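PDB 6IYM: 5-oxopent-3-ene-1,2,5-tricarboxylate decarboxylase from Exiguobacterium antarcticum B7, which is a magnesium-binding member of the fumarylacetoacetate hydrolase family, built as a dimer around mixed beta-sheets. Local coordinates for residues F6-D11 with D58-L63. Residues are numbered along the deposited sequence; the frame is centred on the assembly and turned at random.
Sequences FRFEQD and DHVRLL
F8, on strand 4-10, meets L62 of the loop 58-63 in a single beta bridge, their CA atoms 4.0 Å apart. Two nearly straight hydrogen bonds flank the pair: E9 N donates to R61 O (2.8 Å), almost in line with the carbonyl, and L63 N donates to R7 O, approaching above the carbonyl plane, 46° out of it. L62 CA also leans on R7 O in a CA-H...O contact. The end-to-end directions then diverge by 110°, which fits a bridge of only one residue pair. Near F6 a water accepts a hydrogen bond from R7 N (3.0 Å) and lies 2.6 Å from L63 O. Strand 4-10 is also paired, through F6 and F8, with strand 13-20.

V60 CG2, anti to the backbone N, is set against the CD1 side of the F8 ring (CG2 to CD1 3.3 Å), the two side chains crossing at about a right angle. L62 lies beside F6, but its CD1 is modelled too close to the ring for its exact place to carry weight; the F6 ring also makes a cation-pi contact with R24. L63 CB and CD1 lie against one face of the R7 guanidinium, CD1 above its centre, while R7 NH2 is bonded to A64 O. Beyond the bridge, the extended side chain of E9 brings OE1 to R61 NH1 in a salt bridge (3.0 Å), carboxylate and guanidinium planes 56° apart.

R61 reaches a second carboxylate through NH2, in a salt bridge with D109, so its charge would offset both acids in part. Two backbone bonds thus fix L62 against strand 4-10, with the E9-R61 ion pair at the more exposed end.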
# COMPACT_ATOMS: atom_id res chain seq x y z
N PHE A 6 19.37 6.23 12.13
CA PHE A 6 19.54 5.96 10.69
C PHE A 6 20.11 4.56 10.51
O PHE A 6 20.52 3.90 11.50
CB PHE A 6 20.42 7.02 10.03
CG PHE A 6 21.75 7.25 10.69
CD1 PHE A 6 21.87 8.16 11.74
CD2 PHE A 6 22.89 6.56 10.27
CE1 PHE A 6 23.10 8.38 12.34
CE2 PHE A 6 24.11 6.78 10.88
CZ PHE A 6 24.22 7.70 11.91
N ARG A 7 20.00 4.11 9.26
CA ARG A 7 20.70 2.95 8.70
C ARG A 7 21.81 3.53 7.82
O ARG A 7 21.55 4.57 7.18
CB ARG A 7 19.68 2.09 7.95
CG ARG A 7 19.83 0.59 8.15
CD ARG A 7 18.60 -0.16 7.71
NE ARG A 7 18.02 0.41 6.51
CZ ARG A 7 17.91 -0.19 5.34
NH1 ARG A 7 18.33 -1.43 5.19
NH2 ARG A 7 17.37 0.44 4.31
N PHE A 8 23.01 2.94 7.84
CA PHE A 8 24.14 3.30 6.93
C PHE A 8 24.77 2.03 6.37
O PHE A 8 24.58 0.96 6.99
CB PHE A 8 25.17 4.16 7.67
CG PHE A 8 25.94 3.46 8.76
CD1 PHE A 8 27.15 2.82 8.48
CD2 PHE A 8 25.51 3.50 10.07
CE1 PHE A 8 27.88 2.23 9.50
CE2 PHE A 8 26.24 2.91 11.09
CZ PHE A 8 27.43 2.27 10.80
N GLU A 9 25.50 2.15 5.27
CA GLU A 9 26.12 1.03 4.51
C GLU A 9 27.55 0.80 4.99
O GLU A 9 28.31 1.80 5.12
CB GLU A 9 26.10 1.33 3.02
CG GLU A 9 26.94 0.38 2.19
CD GLU A 9 27.02 0.80 0.73
OE1 GLU A 9 26.07 1.47 0.27
OE2 GLU A 9 28.04 0.49 0.07
N GLN A 10 27.91 -0.47 5.21
CA GLN A 10 29.29 -0.96 5.48
C GLN A 10 29.48 -2.35 4.84
O GLN A 10 28.82 -3.32 5.27
CB GLN A 10 29.54 -1.00 6.98
CG GLN A 10 30.99 -1.27 7.34
CD GLN A 10 31.27 -0.81 8.75
OE1 GLN A 10 31.44 0.38 9.00
NE2 GLN A 10 31.27 -1.76 9.67
N ASP A 11 30.36 -2.43 3.83
CA ASP A 11 30.73 -3.67 3.10
C ASP A 11 29.53 -4.17 2.28
O ASP A 11 29.36 -5.40 2.19
CB ASP A 11 31.24 -4.74 4.07
CG ASP A 11 32.42 -4.28 4.90
OD1 ASP A 11 32.43 -3.09 5.32
OD2 ASP A 11 33.33 -5.10 5.12
N ASP A 58 32.22 10.80 8.00
CA ASP A 58 31.05 11.55 7.46
C ASP A 58 30.66 10.97 6.10
O ASP A 58 29.44 10.92 5.81
CB ASP A 58 31.34 13.05 7.38
CG ASP A 58 31.84 13.64 8.69
OD1 ASP A 58 33.04 13.46 8.98
OD2 ASP A 58 31.03 14.26 9.41
N HIS A 59 31.65 10.56 5.29
CA HIS A 59 31.47 9.80 4.02
C HIS A 59 31.16 8.33 4.33
O HIS A 59 31.84 7.44 3.79
CB HIS A 59 32.69 10.01 3.08
CG HIS A 59 33.99 9.50 3.61
ND1 HIS A 59 34.55 9.95 4.79
CD2 HIS A 59 34.87 8.61 3.09
CE1 HIS A 59 35.71 9.35 4.99
NE2 HIS A 59 35.93 8.53 3.96
N VAL A 60 30.14 8.10 5.17
CA VAL A 60 29.75 6.77 5.73
C VAL A 60 28.70 6.14 4.80
O VAL A 60 28.73 4.90 4.63
CB VAL A 60 29.24 6.91 7.18
CG1 VAL A 60 28.12 7.93 7.33
CG2 VAL A 60 28.83 5.57 7.76
N ARG A 61 27.83 6.98 4.23
CA ARG A 61 26.73 6.64 3.27
C ARG A 61 25.53 6.04 4.01
O ARG A 61 25.59 4.85 4.42
CB ARG A 61 27.16 5.71 2.13
CG ARG A 61 26.32 5.91 0.88
CD ARG A 61 26.09 4.68 0.03
NE ARG A 61 24.80 4.73 -0.65
CZ ARG A 61 24.42 3.95 -1.67
NH1 ARG A 61 25.24 3.04 -2.18
NH2 ARG A 61 23.22 4.09 -2.20
N LEU A 62 24.47 6.85 4.12
CA LEU A 62 23.17 6.54 4.77
C LEU A 62 22.33 5.72 3.78
O LEU A 62 22.50 5.91 2.55
CB LEU A 62 22.47 7.87 5.11
CG LEU A 62 22.96 8.64 6.34
CD1 LEU A 62 22.33 8.10 7.59
CD2 LEU A 62 24.47 8.60 6.49
N LEU A 63 21.48 4.83 4.28
CA LEU A 63 20.45 4.15 3.45
C LEU A 63 19.09 4.77 3.77
O LEU A 63 19.02 5.63 4.71
CB LEU A 63 20.49 2.64 3.70
CG LEU A 63 21.82 1.96 3.34
CD1 LEU A 63 21.81 0.51 3.80
CD2 LEU A 63 22.14 2.05 1.84
O HOH W 1 18.75 5.98 7.25